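Local coordinates for peptidoglycan D,D-transpeptidase MrdA (Pseudomonas aeruginosa, PDB 7KIS), which probably catalyses the peptide cross-linking of the peptidoglycan cell wall as a penicillin-binding D,D-transpeptidase, at residues N316-P324 and D417-L425; R561-V569 and V581-G591. One frame throughout, in Å; residues are numbered along the deposited sequence.

Interaction 1: residues N316-P324 and D417-L425; sequences NRVLRGLYP and DMFGEADGL
The carbonyl oxygen of Leu319 takes the backbone N-H of Ala422, with Leu319 O 2.8 Å from Ala422 N and a nearly straight N-H...O angle of 164°. The donor stands above the carbonyl plane, about 37° out of it. This is the one hydrogen bond between 316-324 and 417-425, and it comes just after a type II turn, Met418 to Glu421, has delivered the chain beside the short helix at 317-320.

Leu319 packs against that turn. With CG anti to its own carbonyl carbon (chi1 -58°), the branch is set against the turn, and its methyls meet different partners: CD1 reaches the Phe419 carbonyl, whereas CD2 lies 3.5 Å from Met418 SD and 3.9 Å from Glu421 CG. Its side chain crosses those of Met418 and Glu421 at about a right angle. Glu421 brings only its aliphatic part here; its carboxylate is bound by the backbone N-H groups of Val414 and Ala415.

Arg320 runs out extended over the turn and lays one face of its guanidinium on the carbonyl of Gly420. Its NE is 3.4 Å from Gly420 O, but at an angle too poor for a hydrogen bond, so the two simply pack. The Phe419 ring sits at the guanidinium edge, with CD2 4.0 Å from Arg320 NH2.

Further along, Leu322 CD2 rests 3.7 Å from Ala422 CB and 3.5 Å from Gly424 CA. Ile460 of helix 459-470 also touches Met418 and Glu421, and Met283 of strand 280-286 packs on Leu319 and Met418. Gly420, with positive phi, takes the third position, as a classic type II beta turn favours; here the turn and the bond just after it join a loop of the transpeptidase domain to helix 317-320, away from the active site.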
loop_
_atom_site.group_PDB
_atom_site.type_symbol
_atom_site.label_atom_id
_atom_site.label_comp_id
_atom_site.label_asym_id
_atom_site.label_seq_id
_atom_site.Cartn_x
_atom_site.Cartn_y
_atom_site.Cartn_z
ATOM N N ASN A 316 8.206 8.663 -4.518
ATOM C CA ASN A 316 7.682 7.702 -3.550
ATOM C C ASN A 316 6.419 7.098 -4.152
ATOM O O ASN A 316 5.309 7.596 -3.959
ATOM C CB ASN A 316 7.411 8.370 -2.207
ATOM C CG ASN A 316 7.294 7.371 -1.070
ATOM O OD1 ASN A 316 6.790 6.263 -1.250
ATOM N ND2 ASN A 316 7.762 7.760 0.112
ATOM N N ARG A 317 6.598 6.007 -4.901
ATOM C CA ARG A 317 5.488 5.393 -5.621
ATOM C C ARG A 317 4.438 4.798 -4.692
ATOM O O ARG A 317 3.286 4.635 -5.106
ATOM C CB ARG A 317 6.018 4.319 -6.571
ATOM C CG ARG A 317 7.201 4.779 -7.405
ATOM C CD ARG A 317 7.595 3.741 -8.443
ATOM N NE ARG A 317 7.986 4.351 -9.712
ATOM C CZ ARG A 317 9.157 4.939 -9.932
ATOM N NH1 ARG A 317 10.063 5.003 -8.966
ATOM N NH2 ARG A 317 9.424 5.464 -11.119
ATOM N N VAL A 318 4.804 4.476 -3.451
ATOM C CA VAL A 318 3.829 3.934 -2.511
ATOM C C VAL A 318 2.830 5.007 -2.098
ATOM O O VAL A 318 1.625 4.747 -1.994
ATOM C CB VAL A 318 4.546 3.331 -1.289
ATOM C CG1 VAL A 318 3.547 3.017 -0.186
ATOM C CG2 VAL A 318 5.316 2.085 -1.684
ATOM N N LEU A 319 3.305 6.231 -1.880
ATOM C CA LEU A 319 2.489 7.289 -1.296
ATOM C C LEU A 319 1.911 8.244 -2.328
ATOM O O LEU A 319 0.745 8.634 -2.215
ATOM C CB LEU A 319 3.315 8.085 -0.281
ATOM C CG LEU A 319 3.904 7.257 0.859
ATOM C CD1 LEU A 319 4.468 8.156 1.948
ATOM C CD2 LEU A 319 2.847 6.322 1.421
ATOM N N ARG A 320 2.696 8.634 -3.330
ATOM C CA ARG A 320 2.250 9.582 -4.342
ATOM C C ARG A 320 2.150 8.955 -5.726
ATOM O O ARG A 320 1.936 9.675 -6.707
ATOM C CB ARG A 320 3.184 10.794 -4.370
ATOM C CG ARG A 320 3.325 11.471 -3.018
ATOM C CD ARG A 320 4.432 12.509 -3.016
ATOM N NE ARG A 320 4.710 12.998 -1.669
ATOM C CZ ARG A 320 5.595 12.449 -0.844
ATOM N NH1 ARG A 320 6.294 11.389 -1.227
ATOM N NH2 ARG A 320 5.785 12.959 0.366
ATOM N N GLY A 321 2.288 7.636 -5.828
ATOM C CA GLY A 321 2.065 6.958 -7.089
ATOM C C GLY A 321 0.637 6.471 -7.202
ATOM O O GLY A 321 0.240 5.521 -6.523
ATOM N N LEU A 322 -0.147 7.117 -8.057
ATOM C CA LEU A 322 -1.571 6.842 -8.186
ATOM C C LEU A 322 -1.821 6.093 -9.489
ATOM O O LEU A 322 -1.457 6.575 -10.567
ATOM C CB LEU A 322 -2.372 8.140 -8.127
ATOM C CG LEU A 322 -2.055 8.943 -6.862
ATOM C CD1 LEU A 322 -1.361 10.253 -7.205
ATOM C CD2 LEU A 322 -3.306 9.191 -6.042
ATOM N N TYR A 323 -2.445 4.922 -9.385
ATOM C CA TYR A 323 -2.685 4.059 -10.527
ATOM C C TYR A 323 -4.121 3.559 -10.516
ATOM O O TYR A 323 -4.683 3.307 -9.443
ATOM C CB TYR A 323 -1.729 2.858 -10.517
ATOM C CG TYR A 323 -0.291 3.217 -10.234
ATOM C CD1 TYR A 323 0.551 3.638 -11.254
ATOM C CD2 TYR A 323 0.225 3.135 -8.948
ATOM C CE1 TYR A 323 1.868 3.967 -11.001
ATOM C CE2 TYR A 323 1.541 3.463 -8.685
ATOM C CZ TYR A 323 2.358 3.879 -9.714
ATOM O OH TYR A 323 3.670 4.204 -9.459
ATOM N N PRO A 324 -4.744 3.418 -11.683
ATOM C CA PRO A 324 -6.044 2.752 -11.747
ATOM C C PRO A 324 -5.914 1.314 -11.281
ATOM O O PRO A 324 -5.214 0.508 -11.911
ATOM C CB PRO A 324 -6.411 2.826 -13.238
ATOM C CG PRO A 324 -5.568 3.926 -13.791
ATOM C CD PRO A 324 -4.297 3.891 -13.003
ATOM N N ASP A 417 0.737 7.054 9.928
ATOM C CA ASP A 417 1.934 7.882 10.049
ATOM C C ASP A 417 2.785 7.819 8.779
ATOM O O ASP A 417 3.946 7.421 8.789
ATOM C CB ASP A 417 2.753 7.453 11.266
ATOM C CG ASP A 417 2.906 5.946 11.363
ATOM O OD1 ASP A 417 2.757 5.262 10.331
ATOM O OD2 ASP A 417 3.176 5.445 12.475
ATOM N N MET A 418 2.201 8.221 7.653
ATOM C CA MET A 418 2.912 8.279 6.382
ATOM C C MET A 418 2.831 9.696 5.832
ATOM O O MET A 418 1.737 10.188 5.537
ATOM C CB MET A 418 2.339 7.270 5.387
ATOM C CG MET A 418 2.733 5.835 5.696
ATOM S SD MET A 418 2.218 4.656 4.435
ATOM C CE MET A 418 2.690 3.109 5.203
ATOM N N PHE A 419 3.986 10.346 5.695
ATOM C CA PHE A 419 4.024 11.749 5.301
ATOM C C PHE A 419 3.754 11.902 3.812
ATOM O O PHE A 419 4.405 11.259 2.980
ATOM C CB PHE A 419 5.365 12.394 5.645
ATOM C CG PHE A 419 5.457 13.826 5.199
ATOM C CD1 PHE A 419 4.703 14.804 5.826
ATOM C CD2 PHE A 419 6.260 14.188 4.129
ATOM C CE1 PHE A 419 4.762 16.118 5.412
ATOM C CE2 PHE A 419 6.325 15.507 3.709
ATOM C CZ PHE A 419 5.572 16.472 4.351
ATOM N N GLY A 420 2.793 12.759 3.477
ATOM C CA GLY A 420 2.526 13.079 2.091
ATOM C C GLY A 420 1.804 11.996 1.327
ATOM O O GLY A 420 2.030 11.840 0.123
ATOM N N GLU A 421 0.940 11.237 1.994
ATOM C CA GLU A 421 0.174 10.205 1.311
ATOM C C GLU A 421 -0.896 10.852 0.443
ATOM O O GLU A 421 -1.708 11.644 0.928
ATOM C CB GLU A 421 -0.459 9.259 2.330
ATOM C CG GLU A 421 -0.766 7.867 1.799
ATOM C CD GLU A 421 -1.707 7.094 2.706
ATOM O OE1 GLU A 421 -2.576 6.362 2.186
ATOM O OE2 GLU A 421 -1.579 7.221 3.942
ATOM N N ALA A 422 -0.896 10.513 -0.843
ATOM C CA ALA A 422 -1.889 11.059 -1.754
ATOM C C ALA A 422 -3.251 10.453 -1.454
ATOM O O ALA A 422 -3.362 9.269 -1.127
ATOM C CB ALA A 422 -1.494 10.791 -3.207
ATOM N N ASP A 423 -4.294 11.278 -1.558
ATOM C CA ASP A 423 -5.624 10.816 -1.189
ATOM C C ASP A 423 -6.122 9.726 -2.127
ATOM O O ASP A 423 -6.787 8.784 -1.681
ATOM C CB ASP A 423 -6.605 11.990 -1.208
ATOM C CG ASP A 423 -6.563 12.812 0.060
ATOM O OD1 ASP A 423 -6.460 12.215 1.152
ATOM O OD2 ASP A 423 -6.650 14.056 -0.037
ATOM N N GLY A 424 -5.750 9.790 -3.400
ATOM C CA GLY A 424 -6.382 8.951 -4.395
ATOM C C GLY A 424 -7.715 9.550 -4.800
ATOM O O GLY A 424 -8.117 10.623 -4.348
ATOM N N LEU A 425 -8.419 8.840 -5.676
ATOM C CA LEU A 425 -9.717 9.313 -6.143
ATOM C C LEU A 425 -10.673 8.139 -6.258
ATOM O O LEU A 425 -10.380 7.160 -6.950
ATOM C CB LEU A 425 -9.595 10.036 -7.487
ATOM C CG LEU A 425 -10.904 10.587 -8.055
ATOM C CD1 LEU A 425 -11.529 11.589 -7.096
ATOM C CD2 LEU A 425 -10.674 11.218 -9.419
#

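Interaction 2: residues R561-V569 and V581-G591. With C9D ((2S,5R)-1-formyl-N'-[(3R)-pyrrolidine-3-carbonyl]-5-[(sulfooxy)amino]piperidine-2-carbohydrazide), chain C.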
loop_
_atom_site.group_PDB
_atom_site.type_symbol
_atom_site.label_atom_id
_atom_site.label_comp_id
_atom_site.label_asym_id
_atom_site.label_seq_id
_atom_site.Cartn_x
_atom_site.Cartn_y
_atom_site.Cartn_z
ATOM N N ARG A 561 5.520 4.345 -27.282
ATOM C CA ARG A 561 5.575 4.462 -25.833
ATOM C C ARG A 561 5.652 3.068 -25.205
ATOM O O ARG A 561 6.218 2.152 -25.804
ATOM C CB ARG A 561 4.372 5.253 -25.311
ATOM C CG ARG A 561 4.598 5.895 -23.939
ATOM C CD ARG A 561 3.424 6.762 -23.468
ATOM N NE ARG A 561 2.099 6.210 -23.768
ATOM C CZ ARG A 561 1.672 4.982 -23.466
ATOM N NH1 ARG A 561 2.447 4.112 -22.827
ATOM N NH2 ARG A 561 0.445 4.619 -23.810
ATOM N N HIS A 562 5.086 2.889 -24.014
ATOM C CA HIS A 562 5.355 1.697 -23.221
ATOM C C HIS A 562 4.066 0.999 -22.806
ATOM O O HIS A 562 2.954 1.493 -23.012
ATOM C CB HIS A 562 6.184 2.044 -21.978
ATOM C CG HIS A 562 7.635 1.704 -22.112
ATOM N ND1 HIS A 562 8.072 0.445 -22.466
ATOM C CD2 HIS A 562 8.747 2.458 -21.951
ATOM C CE1 HIS A 562 9.392 0.438 -22.511
ATOM N NE2 HIS A 562 9.827 1.647 -22.204
ATOM N N ARG A 563 4.255 -0.174 -22.210
ATOM C CA ARG A 563 3.179 -1.077 -21.823
ATOM C C ARG A 563 2.511 -0.599 -20.530
ATOM O O ARG A 563 2.793 0.487 -20.017
ATOM C CB ARG A 563 3.728 -2.492 -21.695
ATOM C CG ARG A 563 4.641 -2.903 -22.842
ATOM C CD ARG A 563 5.695 -3.899 -22.389
ATOM N NE ARG A 563 6.252 -4.651 -23.511
ATOM C CZ ARG A 563 7.403 -4.359 -24.109
ATOM N NH1 ARG A 563 8.127 -3.329 -23.694
ATOM N NH2 ARG A 563 7.832 -5.098 -25.123
ATOM N N ASP A 564 1.613 -1.419 -19.987
ATOM C CA ASP A 564 0.830 -1.071 -18.812
ATOM C C ASP A 564 1.298 -1.861 -17.592
ATOM O O ASP A 564 1.883 -2.942 -17.706
ATOM C CB ASP A 564 -0.672 -1.276 -19.060
ATOM C CG ASP A 564 -1.009 -2.654 -19.600
ATOM O OD1 ASP A 564 -0.288 -3.623 -19.296
ATOM O OD2 ASP A 564 -2.018 -2.767 -20.329
ATOM N N HIS A 565 1.032 -1.297 -16.415
ATOM C CA HIS A 565 1.530 -1.864 -15.167
ATOM C C HIS A 565 0.783 -3.134 -14.777
ATOM O O HIS A 565 -0.437 -3.239 -14.943
ATOM C CB HIS A 565 1.410 -0.842 -14.036
ATOM C CG HIS A 565 1.820 0.545 -14.421
ATOM N ND1 HIS A 565 2.999 0.815 -15.081
ATOM C CD2 HIS A 565 1.211 1.739 -14.236
ATOM C CE1 HIS A 565 3.097 2.116 -15.288
ATOM N NE2 HIS A 565 2.024 2.699 -14.784
ATOM N N ALA A 566 1.531 -4.104 -14.254
ATOM C CA ALA A 566 0.971 -5.340 -13.725
ATOM C C ALA A 566 0.759 -5.217 -12.221
ATOM O O ALA A 566 1.620 -4.704 -11.500
ATOM C CB ALA A 566 1.890 -6.523 -14.032
ATOM N N LEU A 567 -0.394 -5.693 -11.751
ATOM C CA LEU A 567 -0.777 -5.580 -10.351
ATOM C C LEU A 567 -1.171 -6.945 -9.804
ATOM O O LEU A 567 -1.733 -7.779 -10.519
ATOM C CB LEU A 567 -1.944 -4.597 -10.164
ATOM C CG LEU A 567 -1.618 -3.126 -9.894
ATOM C CD1 LEU A 567 -0.955 -2.487 -11.101
ATOM C CD2 LEU A 567 -2.877 -2.363 -9.519
ATOM N N PHE A 568 -0.870 -7.164 -8.524
ATOM C CA PHE A 568 -1.309 -8.375 -7.831
ATOM C C PHE A 568 -1.331 -8.102 -6.337
ATOM O O PHE A 568 -0.317 -7.688 -5.767
ATOM C CB PHE A 568 -0.391 -9.561 -8.142
ATOM C CG PHE A 568 -0.938 -10.892 -7.687
ATOM C CD1 PHE A 568 -0.796 -11.310 -6.377
ATOM C CD2 PHE A 568 -1.585 -11.727 -8.575
ATOM C CE1 PHE A 568 -1.289 -12.530 -5.961
ATOM C CE2 PHE A 568 -2.086 -12.947 -8.167
ATOM C CZ PHE A 568 -1.936 -13.350 -6.856
ATOM N N VAL A 569 -2.480 -8.335 -5.712
ATOM C CA VAL A 569 -2.619 -8.280 -4.266
ATOM C C VAL A 569 -2.894 -9.692 -3.756
ATOM O O VAL A 569 -3.195 -10.605 -4.521
ATOM C CB VAL A 569 -3.725 -7.300 -3.826
ATOM C CG1 VAL A 569 -3.573 -5.968 -4.543
ATOM C CG2 VAL A 569 -5.099 -7.900 -4.087
ATOM N N VAL A 581 -0.070 -8.451 0.945
ATOM C CA VAL A 581 0.901 -7.832 0.050
ATOM C C VAL A 581 0.173 -7.218 -1.138
ATOM O O VAL A 581 -0.776 -7.806 -1.670
ATOM C CB VAL A 581 1.960 -8.846 -0.433
ATOM C CG1 VAL A 581 3.043 -8.148 -1.240
ATOM C CG2 VAL A 581 2.572 -9.584 0.742
ATOM N N ALA A 582 0.620 -6.034 -1.551
ATOM C CA ALA A 582 0.190 -5.405 -2.794
ATOM C C ALA A 582 1.431 -5.016 -3.582
ATOM O O ALA A 582 2.330 -4.363 -3.043
ATOM C CB ALA A 582 -0.684 -4.177 -2.533
ATOM N N VAL A 583 1.487 -5.424 -4.848
ATOM C CA VAL A 583 2.659 -5.218 -5.693
ATOM C C VAL A 583 2.242 -4.509 -6.973
ATOM O O VAL A 583 1.269 -4.904 -7.624
ATOM C CB VAL A 583 3.375 -6.542 -6.012
ATOM C CG1 VAL A 583 4.622 -6.280 -6.836
ATOM C CG2 VAL A 583 3.752 -7.245 -4.718
ATOM N N MET A 584 2.976 -3.457 -7.327
ATOM C CA MET A 584 2.803 -2.735 -8.583
ATOM C C MET A 584 4.144 -2.738 -9.309
ATOM O O MET A 584 5.111 -2.133 -8.834
ATOM C CB MET A 584 2.315 -1.310 -8.329
ATOM C CG MET A 584 1.718 -0.620 -9.544
ATOM S SD MET A 584 2.951 0.095 -10.646
ATOM C CE MET A 584 4.023 0.912 -9.469
ATOM N N VAL A 585 4.207 -3.424 -10.448
ATOM C CA VAL A 585 5.407 -3.473 -11.279
ATOM C C VAL A 585 5.162 -2.620 -12.517
ATOM O O VAL A 585 4.286 -2.934 -13.332
ATOM C CB VAL A 585 5.772 -4.915 -11.666
ATOM C CG1 VAL A 585 6.972 -4.924 -12.600
ATOM C CG2 VAL A 585 6.056 -5.739 -10.421
ATOM N N GLU A 586 5.932 -1.542 -12.654
ATOM C CA GLU A 586 5.743 -0.621 -13.767
ATOM C C GLU A 586 6.020 -1.320 -15.093
ATOM O O GLU A 586 7.087 -1.910 -15.287
ATOM C CB GLU A 586 6.657 0.595 -13.610
ATOM C CG GLU A 586 6.189 1.596 -12.563
ATOM C CD GLU A 586 6.831 2.960 -12.728
ATOM O OE1 GLU A 586 7.700 3.106 -13.612
ATOM O OE2 GLU A 586 6.467 3.886 -11.973
ATOM N N ASN A 587 5.047 -1.251 -16.006
ATOM C CA ASN A 587 5.175 -1.816 -17.351
ATOM C C ASN A 587 5.428 -3.322 -17.305
ATOM O O ASN A 587 6.253 -3.856 -18.050
ATOM C CB ASN A 587 6.267 -1.101 -18.149
ATOM C CG ASN A 587 6.149 0.410 -18.076
ATOM O OD1 ASN A 587 5.304 0.944 -17.356
ATOM N ND2 ASN A 587 6.995 1.108 -18.824
ATOM N N GLY A 588 4.710 -4.016 -16.424
ATOM C CA GLY A 588 4.857 -5.451 -16.274
ATOM C C GLY A 588 3.912 -6.268 -17.134
ATOM O O GLY A 588 4.161 -7.453 -17.379
ATOM N N GLU A 589 2.819 -5.643 -17.578
ATOM C CA GLU A 589 1.813 -6.246 -18.453
ATOM C C GLU A 589 1.024 -7.368 -17.787
ATOM O O GLU A 589 -0.195 -7.254 -17.617
ATOM C CB GLU A 589 2.459 -6.782 -19.737
ATOM C CG GLU A 589 2.970 -5.709 -20.676
ATOM C CD GLU A 589 1.957 -5.335 -21.746
ATOM O OE1 GLU A 589 2.301 -5.407 -22.943
ATOM O OE2 GLU A 589 0.819 -4.967 -21.391
ATOM N N SER A 590 1.693 -8.458 -17.424
ATOM C CA SER A 590 1.006 -9.651 -16.931
ATOM C C SER A 590 0.898 -9.588 -15.412
ATOM O O SER A 590 1.857 -9.881 -14.701
ATOM C CB SER A 590 1.747 -10.910 -17.376
ATOM O OG SER A 590 0.959 -12.077 -17.199
ATOM N N GLY A 591 -0.280 -9.235 -14.908
ATOM C CA GLY A 591 -0.490 -9.303 -13.474
ATOM C C GLY A 591 -0.352 -10.724 -12.964
ATOM O O GLY A 591 0.133 -10.966 -11.862
HETATM O OAF C9D C . -3.277 -11.133 -14.451
HETATM S SAY C9D C . -4.348 -10.996 -15.522
HETATM O OAD C9D C . -3.722 -10.709 -16.870
HETATM O OAE C9D C . -4.986 -12.367 -15.489
HETATM O OAR C9D C . -5.469 -9.788 -15.117
HETATM N NAQ C9D C . -6.768 -10.224 -15.550
HETATM C CAU C9D C . -7.265 -9.349 -16.689
HETATM C CAJ C9D C . -6.151 -8.498 -17.170
HETATM C CB C9D C . -6.583 -7.482 -18.152
HETATM C CAM C9D C . -8.483 -8.549 -16.225
HETATM N N C9D C . -8.315 -7.051 -16.350
HETATM C CAG C9D C . -8.327 -6.237 -15.133
HETATM O OAA C9D C . -7.638 -5.268 -15.064
HETATM C CA C9D C . -7.595 -6.505 -17.562
HETATM C C C9D C . -8.594 -6.154 -18.653
HETATM O O C9D C . -8.194 -5.774 -19.698
HETATM N NAP C9D C . -10.055 -6.288 -18.435
HETATM N NAO C9D C . -10.905 -5.939 -19.519
HETATM C CAS C9D C . -10.936 -4.561 -20.008
HETATM O OAB C9D C . -10.263 -3.724 -19.500
HETATM C CAV C9D C . -11.865 -4.193 -21.228
HETATM C CAI C9D C . -11.697 -5.314 -22.314
HETATM C CAH C9D C . -10.825 -4.656 -23.464
HETATM N NAN C9D C . -11.089 -3.338 -23.372
HETATM C CAL C9D C . -11.417 -3.036 -21.791
#
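Strands 566-569 and 581-585 pair as an antiparallel hairpin inside the five-stranded sheet of the transpeptidase domain, and the loop after the second strand folds back over the start of the first. Ala566 with Val585 and Phe568 with Val583 are the hydrogen-bonded pairs; Val585 N to Ala566 O is 3.1 Å. Between them, Leu567 faces Met584 in a non-hydrogen-bonded pair, and Leu567 CD1 packs 3.6 Å from Met584 CG. This is the sheet of the penicillin-recognising serine enzymes: 566-572 also bonds to edge strand 536-541, whose Thr541 hydroxyl binds the inhibitor C9D.

Beyond the strands, a type II turn from Val585 to Gly588 places Asn587 N in the ring plane of His565, 3.1 Å from ND1, which acts as acceptor. The Asn587 amide lies alongside the ring, the planes 14° apart. Met584 has CG anti to its backbone N (chi1 -163°) and then bends at chi2 and chi3, which turns SD obliquely to the His565 ring, 4.4 Å from its centroid. Glu589 N then reaches Asp564 O at 2.9 Å. Ala566 CB packs against the returning chain, 3.4 Å from Ser590 O, and Gly591 C lies 3.3 Å from the C9D sulfate oxygen OAF.

Overall arrangement
From the N terminus, the chain passes through strands 268-273 and 280-286 before reaching 316-324. Interaction 1 then closes a loop of 92 residues, more helix than strand, at 417-425. Only later does interaction 2 open, closing the hairpin of strands 566-572 and 579-585, with 11 residues between its segments, so the two neither nest nor cross. Their centres are about 17 Å apart, yet they meet directly: Arg317 forms a salt bridge with Glu586, and the rings of Tyr323 and His565 meet nearly perpendicular. Helix 459-470 packs on both through Ile460 and Leu462. Through these touches the 316-324 segment, with the 417-425 loop beside it, meets the end of the hairpin in the five-stranded sheet.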